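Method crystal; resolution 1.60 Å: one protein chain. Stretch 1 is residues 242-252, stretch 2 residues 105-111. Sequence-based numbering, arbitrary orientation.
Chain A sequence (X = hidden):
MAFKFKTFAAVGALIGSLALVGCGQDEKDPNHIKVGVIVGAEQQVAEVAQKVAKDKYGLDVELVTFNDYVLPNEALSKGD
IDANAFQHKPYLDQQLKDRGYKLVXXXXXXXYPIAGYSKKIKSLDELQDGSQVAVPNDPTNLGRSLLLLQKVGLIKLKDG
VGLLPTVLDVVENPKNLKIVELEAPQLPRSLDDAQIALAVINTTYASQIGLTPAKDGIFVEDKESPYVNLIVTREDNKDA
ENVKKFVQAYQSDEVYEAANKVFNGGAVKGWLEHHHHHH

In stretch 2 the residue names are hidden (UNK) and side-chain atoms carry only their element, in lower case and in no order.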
ATOM      1  N   ASN A 242       9.555  -6.106 -22.354  1.00 17.71           N
ATOM      2  CA  ASN A 242       8.133  -6.047 -22.009  1.00 17.10           C
ATOM      3  C   ASN A 242       7.933  -5.359 -20.674  1.00 18.42           C
ATOM      4  O   ASN A 242       6.925  -4.703 -20.480  1.00 18.56           O
ATOM      5  CB  ASN A 242       7.499  -7.429 -21.984  1.00 19.02           C
ATOM      6  CG  ASN A 242       7.383  -8.014 -23.366  1.00 22.95           C
ATOM      7  OD1 ASN A 242       7.495  -7.290 -24.358  1.00 20.34           O
ATOM      8  ND2 ASN A 242       7.130  -9.306 -23.442  1.00 23.34           N
ATOM      9  N   VAL A 243       8.900  -5.507 -19.775  1.00 17.36           N
ATOM     10  CA  VAL A 243       8.876  -4.809 -18.490  1.00 17.05           C
ATOM     11  C   VAL A 243       8.943  -3.306 -18.740  1.00 19.49           C
ATOM     12  O   VAL A 243       8.162  -2.535 -18.172  1.00 18.68           O
ATOM     13  CB  VAL A 243      10.046  -5.255 -17.598  1.00 19.68           C
ATOM     14  CG1 VAL A 243      10.217  -4.329 -16.374  1.00 17.72           C
ATOM     15  CG2 VAL A 243       9.839  -6.697 -17.159  1.00 18.25           C
ATOM     16  N   LYS A 244       9.865  -2.888 -19.606  1.00 17.75           N
ATOM     17  CA  LYS A 244      10.043  -1.469 -19.890  1.00 18.95           C
ATOM     18  C   LYS A 244       8.758  -0.900 -20.472  1.00 20.40           C
ATOM     19  O   LYS A 244       8.337   0.202 -20.107  1.00 19.16           O
ATOM     20  CB  LYS A 244      11.203  -1.233 -20.853  1.00 22.99           C
ATOM     21  CG  LYS A 244      12.564  -1.577 -20.289  1.00 23.61           C
ATOM     22  CD  LYS A 244      13.649  -1.281 -21.347  1.00 29.32           C
ATOM     23  CE  LYS A 244      14.893  -2.082 -21.109  1.00 34.23           C
ATOM     24  NZ  LYS A 244      15.928  -1.814 -22.159  1.00 27.52           N
ATOM     25  N   LYS A 245       8.119  -1.663 -21.354  1.00 19.22           N
ATOM     26  CA  LYS A 245       6.876  -1.220 -21.958  1.00 19.53           C
ATOM     27  C   LYS A 245       5.774  -1.061 -20.920  1.00 17.50           C
ATOM     28  O   LYS A 245       5.012  -0.098 -20.961  1.00 20.05           O
ATOM     29  CB  LYS A 245       6.407  -2.209 -23.019  1.00 20.96           C
ATOM     30  CG  LYS A 245       7.198  -2.162 -24.305  1.00 22.24           C
ATOM     31  CD  LYS A 245       6.655  -3.215 -25.251  1.00 24.77           C
ATOM     32  CE  LYS A 245       7.360  -3.171 -26.571  1.00 29.65           C
ATOM     33  NZ  LYS A 245       7.119  -4.422 -27.333  1.00 23.75           N
ATOM     34  N   PHE A 246       5.669  -2.024 -20.016  1.00 19.67           N
ATOM     35  CA  PHE A 246       4.611  -1.978 -19.025  1.00 18.66           C
ATOM     36  C   PHE A 246       4.814  -0.763 -18.122  1.00 19.45           C
ATOM     37  O   PHE A 246       3.870  -0.069 -17.749  1.00 18.23           O
ATOM     38  CB  PHE A 246       4.576  -3.245 -18.187  1.00 16.90           C
ATOM     39  CG  PHE A 246       3.537  -3.208 -17.135  1.00 18.67           C
ATOM     40  CD1 PHE A 246       2.210  -3.277 -17.485  1.00 22.43           C
ATOM     41  CD2 PHE A 246       3.877  -3.040 -15.809  1.00 24.96           C
ATOM     42  CE1 PHE A 246       1.223  -3.215 -16.527  1.00 24.19           C
ATOM     43  CE2 PHE A 246       2.880  -2.969 -14.836  1.00 20.57           C
ATOM     44  CZ  PHE A 246       1.565  -3.064 -15.206  1.00 22.12           C
ATOM     45  N   VAL A 247       6.062  -0.504 -17.763  1.00 17.79           N
ATOM     46  CA  VAL A 247       6.352   0.639 -16.900  1.00 16.29           C
ATOM     47  C   VAL A 247       5.918   1.916 -17.595  1.00 17.54           C
ATOM     48  O   VAL A 247       5.299   2.780 -16.979  1.00 18.10           O
ATOM     49  CB  VAL A 247       7.845   0.697 -16.527  1.00 16.40           C
ATOM     50  CG1 VAL A 247       8.221   2.029 -15.874  1.00 18.98           C
ATOM     51  CG2 VAL A 247       8.197  -0.472 -15.606  1.00 16.84           C
ATOM     52  N   GLN A 248       6.234   2.046 -18.877  1.00 17.25           N
ATOM     53  CA  GLN A 248       5.875   3.257 -19.604  1.00 19.60           C
ATOM     54  C   GLN A 248       4.357   3.403 -19.719  1.00 23.76           C
ATOM     55  O   GLN A 248       3.828   4.520 -19.668  1.00 21.68           O
ATOM     56  CB  GLN A 248       6.538   3.270 -20.991  1.00 21.53           C
ATOM     57  CG  GLN A 248       8.004   3.708 -20.914  1.00 39.17           C
ATOM     58  CD  GLN A 248       8.804   3.467 -22.191  1.00 51.12           C
ATOM     59  OE1 GLN A 248       8.911   4.351 -23.047  1.00 43.80           O
ATOM     60  NE2 GLN A 248       9.404   2.284 -22.302  1.00 37.99           N
ATOM     61  N   ALA A 249       3.658   2.277 -19.833  1.00 18.81           N
ATOM     62  CA  ALA A 249       2.204   2.286 -19.934  1.00 21.23           C
ATOM     63  C   ALA A 249       1.575   2.721 -18.613  1.00 25.41           C
ATOM     64  O   ALA A 249       0.628   3.508 -18.582  1.00 20.82           O
ATOM     65  CB  ALA A 249       1.701   0.911 -20.341  1.00 17.93           C
ATOM     66  N   TYR A 250       2.108   2.208 -17.520  1.00 17.61           N
ATOM     67  CA  TYR A 250       1.575   2.540 -16.203  1.00 17.42           C
ATOM     68  C   TYR A 250       1.838   4.016 -15.869  1.00 20.36           C
ATOM     69  O   TYR A 250       0.983   4.716 -15.305  1.00 20.89           O
ATOM     70  CB  TYR A 250       2.204   1.629 -15.162  1.00 16.73           C
ATOM     71  CG  TYR A 250       1.381   1.435 -13.894  1.00 20.58           C
ATOM     72  CD1 TYR A 250       0.825   0.204 -13.601  1.00 19.87           C
ATOM     73  CD2 TYR A 250       1.175   2.468 -13.000  1.00 20.80           C
ATOM     74  CE1 TYR A 250       0.084  -0.003 -12.452  1.00 19.89           C
ATOM     75  CE2 TYR A 250       0.429   2.267 -11.839  1.00 23.92           C
ATOM     76  CZ  TYR A 250      -0.119   1.032 -11.584  1.00 22.57           C
ATOM     77  OH  TYR A 250      -0.869   0.807 -10.443  1.00 24.56           O
ATOM     78  N   GLN A 251       3.042   4.480 -16.194  1.00 17.81           N
ATOM     79  CA  GLN A 251       3.434   5.857 -15.935  1.00 20.35           C
ATOM     80  C   GLN A 251       2.906   6.787 -17.033  1.00 26.20           C
ATOM     81  O   GLN A 251       3.681   7.399 -17.785  1.00 22.26           O
ATOM     82  CB  GLN A 251       4.956   5.950 -15.835  1.00 20.01           C
ATOM     83  CG  GLN A 251       5.533   5.064 -14.758  1.00 16.17           C
ATOM     84  CD  GLN A 251       7.044   5.209 -14.635  1.00 18.32           C
ATOM     85  OE1 GLN A 251       7.722   5.615 -15.586  1.00 16.99           O
ATOM     86  NE2 GLN A 251       7.581   4.876 -13.461  1.00 16.65           N
ATOM     87  N   SER A 252       1.581   6.885 -17.118  1.00 22.64           N
ATOM     88  CA  SER A 252       0.934   7.658 -18.171  1.00 23.88           C
ATOM     89  C   SER A 252      -0.149   8.537 -17.587  1.00 25.17           C
ATOM     90  O   SER A 252      -0.669   8.249 -16.515  1.00 22.59           O
ATOM     91  CB  SER A 252       0.346   6.734 -19.236  1.00 25.86           C
ATOM     92  OG  SER A 252      -0.676   5.891 -18.706  1.00 28.28           O
ATOM     93  N   UNK A 105      13.155  -2.737  -8.021  1.00 15.82           N
ATOM     94  CA  UNK A 105      12.198  -1.768  -8.520  1.00 17.02           C
ATOM     95  C   UNK A 105      12.595  -1.302  -9.907  1.00 15.54           C
ATOM     96  O   UNK A 105      13.757  -0.975 -10.141  1.00 18.17           O
ATOM     97  c   UNK A 105      12.122  -0.576  -7.574  1.00 18.13           C
ATOM     98  N   UNK A 106      11.627  -1.244 -10.814  1.00 15.64           N
ATOM     99  CA  UNK A 106      11.865  -0.783 -12.170  1.00 14.53           C
ATOM    100  C   UNK A 106      11.039   0.444 -12.502  1.00 17.99           C
ATOM    101  O   UNK A 106      11.053   0.928 -13.630  1.00 19.54           O
ATOM    102  c   UNK A 106      10.125  -2.378 -13.153  1.00 16.33           C
ATOM    103  c   UNK A 106      12.541  -3.076 -13.015  1.00 19.25           C
ATOM    104  c   UNK A 106      11.574  -1.902 -13.219  1.00 17.35           C
ATOM    105  N   UNK A 107      10.337   0.991 -11.512  1.00 17.26           N
ATOM    106  CA  UNK A 107       9.578   2.200 -11.744  1.00 16.53           C
ATOM    107  C   UNK A 107       8.651   2.513 -10.579  1.00 14.77           C
ATOM    108  O   UNK A 107       8.172   1.584  -9.920  1.00 15.34           O
ATOM    109  N   UNK A 108       8.410   3.805 -10.348  1.00 15.19           N
ATOM    110  CA  UNK A 108       7.444   4.262  -9.348  1.00 14.90           C
ATOM    111  C   UNK A 108       6.044   4.335  -9.905  1.00 16.61           C
ATOM    112  O   UNK A 108       5.855   4.644 -11.070  1.00 16.17           O
ATOM    113  c   UNK A 108       7.807   5.652  -8.828  1.00 14.85           C
ATOM    114  c   UNK A 108       9.128   5.694  -8.137  1.00 14.16           C
ATOM    115  o   UNK A 108       9.643   4.679  -7.671  1.00 15.95           O
ATOM    116  n   UNK A 108       9.687   6.897  -8.038  1.00 18.86           N
ATOM    117  N   UNK A 109       5.056   4.118  -9.045  1.00 16.86           N
ATOM    118  CA  UNK A 109       3.667   4.313  -9.425  1.00 17.67           C
ATOM    119  C   UNK A 109       3.129   5.486  -8.602  1.00 17.21           C
ATOM    120  O   UNK A 109       3.495   6.636  -8.884  1.00 17.36           O
ATOM    121  c   UNK A 109       2.842   3.010  -9.250  1.00 16.99           C
ATOM    122  c   UNK A 109       3.392   1.900 -10.174  1.00 19.02           C
ATOM    123  o   UNK A 109       2.901   2.559  -7.891  1.00 17.44           O
ATOM    124  N   UNK A 110       2.306   5.219  -7.582  1.00 17.58           N
ATOM    125  CA  UNK A 110       1.720   6.293  -6.775  1.00 15.75           C
ATOM    126  C   UNK A 110       2.099   6.211  -5.305  1.00 17.62           C
ATOM    127  O   UNK A 110       2.373   5.130  -4.780  1.00 16.70           O
ATOM    128  c   UNK A 110      -0.873   7.687 -10.234  1.00 23.29           C
ATOM    129  c   UNK A 110      -1.227   6.538 -10.916  1.00 22.38           C
ATOM    130  c   UNK A 110       0.185   6.296  -6.881  1.00 18.24           C
ATOM    131  c   UNK A 110      -0.420   7.608  -8.928  1.00 20.23           C
ATOM    132  c   UNK A 110      -0.676   5.238  -8.976  1.00 17.53           C
ATOM    133  c   UNK A 110      -0.317   6.383  -8.288  1.00 15.72           C
ATOM    134  c   UNK A 110      -1.125   5.309 -10.294  1.00 19.33           C
ATOM    135  N   UNK A 111       2.107   7.368  -4.646  1.00 16.88           N
ATOM    136  CA  UNK A 111       2.052   7.409  -3.188  1.00 17.38           C
ATOM    137  C   UNK A 111       0.567   7.363  -2.810  1.00 20.11           C
ATOM    138  O   UNK A 111      -0.242   8.059  -3.424  1.00 18.50           O
ATOM    139  c   UNK A 111       2.690   8.675  -2.591  1.00 19.25           C
ATOM    140  c   UNK A 111       4.102   8.896  -3.110  1.00 20.84           C
ATOM    141  c   UNK A 111       2.686   8.608  -1.064  1.00 23.83           C
TER

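Position 105 carries a single side-chain carbon and nothing beyond it. That carbon lies out of reach of the helix that runs through residues 242-250, and one carbon alone identifies the residue as Ala105, an exposed strand residue that takes no part in the contact.

At position 106 there are three side-chain carbons, one bonded to CA and carrying the other two, with no heteroatom. The CA-to-CB bond points toward the helix, and one terminal carbon packs against two valines one helical turn apart, 3.8 Å from Val243 CG1 and 3.7 Å from Val247 CG2. A branched, purely aliphatic group of this size is valine. Val106 adopts the m rotamer, and the methyl touching both helix residues is CG2.

Position 107 has no side-chain atoms; its CA lies 3.8 Å from Gln251 NE2 and 6.3 Å from Val247 CA. It is Gly107, and the approach is close enough that the absence of a side chain matters: an ideally placed CB would point toward the helix and come within 2.9 Å of Val247 CG1, a clash, and 3.1 Å of Gln251 NE2.

The side chain at position 108 has two carbons in line, the second bearing one oxygen and one nitrogen. Its CB points away from the helix, and the contact with stretch 1 is made by the backbone: the carbonyl O at 108 accepts a hydrogen bond from Gln251 NE2 at 3.0 Å, with an N-H...O angle of 158°. A short side chain ending in an amide is asparagine, and Asn108 ND2 is hydrogen-bonded elsewhere in the structure.

Position 109 shows one carbon carrying an oxygen and a carbon. The terminal carbon lies over one face of the Tyr250 ring, 3.4 Å from Tyr250 CE2. Branching at CB into a hydroxyl and a methyl defines threonine. Thr109 CG2 makes a CH-pi contact, 3.8 Å from the centroid of the Tyr250 ring and 28° off its normal.

Seven carbons follow at position 110, one leading to a six-membered ring without a hydroxyl oxygen. CB is directed sideways, but the ring comes nearer to the helix and meets the edge of the Tyr250 ring. This is Phe110, whose CE2 is 3.7 Å from Tyr250 CE2.

Position 111 again has three carbons branching at CB, out of reach of stretch 1; it is Val111, in the t rotamer.

The helix and the strand that includes Val106 and Gly107 run nearly parallel, 16° apart, with axes 8.7 Å from each other at closest approach. Val243, Val247 and Tyr250 are directed toward stretch 2 and meet apolar groups in turn, while Gly107 lets the backbones draw close. Gln251, the first residue to leave helical geometry, sends its amide to Asn108 O, adding one directional bond to an otherwise apolar contact that buries 333 Å² in total.

Stretch 2, residues 105-111: AVGNTFV
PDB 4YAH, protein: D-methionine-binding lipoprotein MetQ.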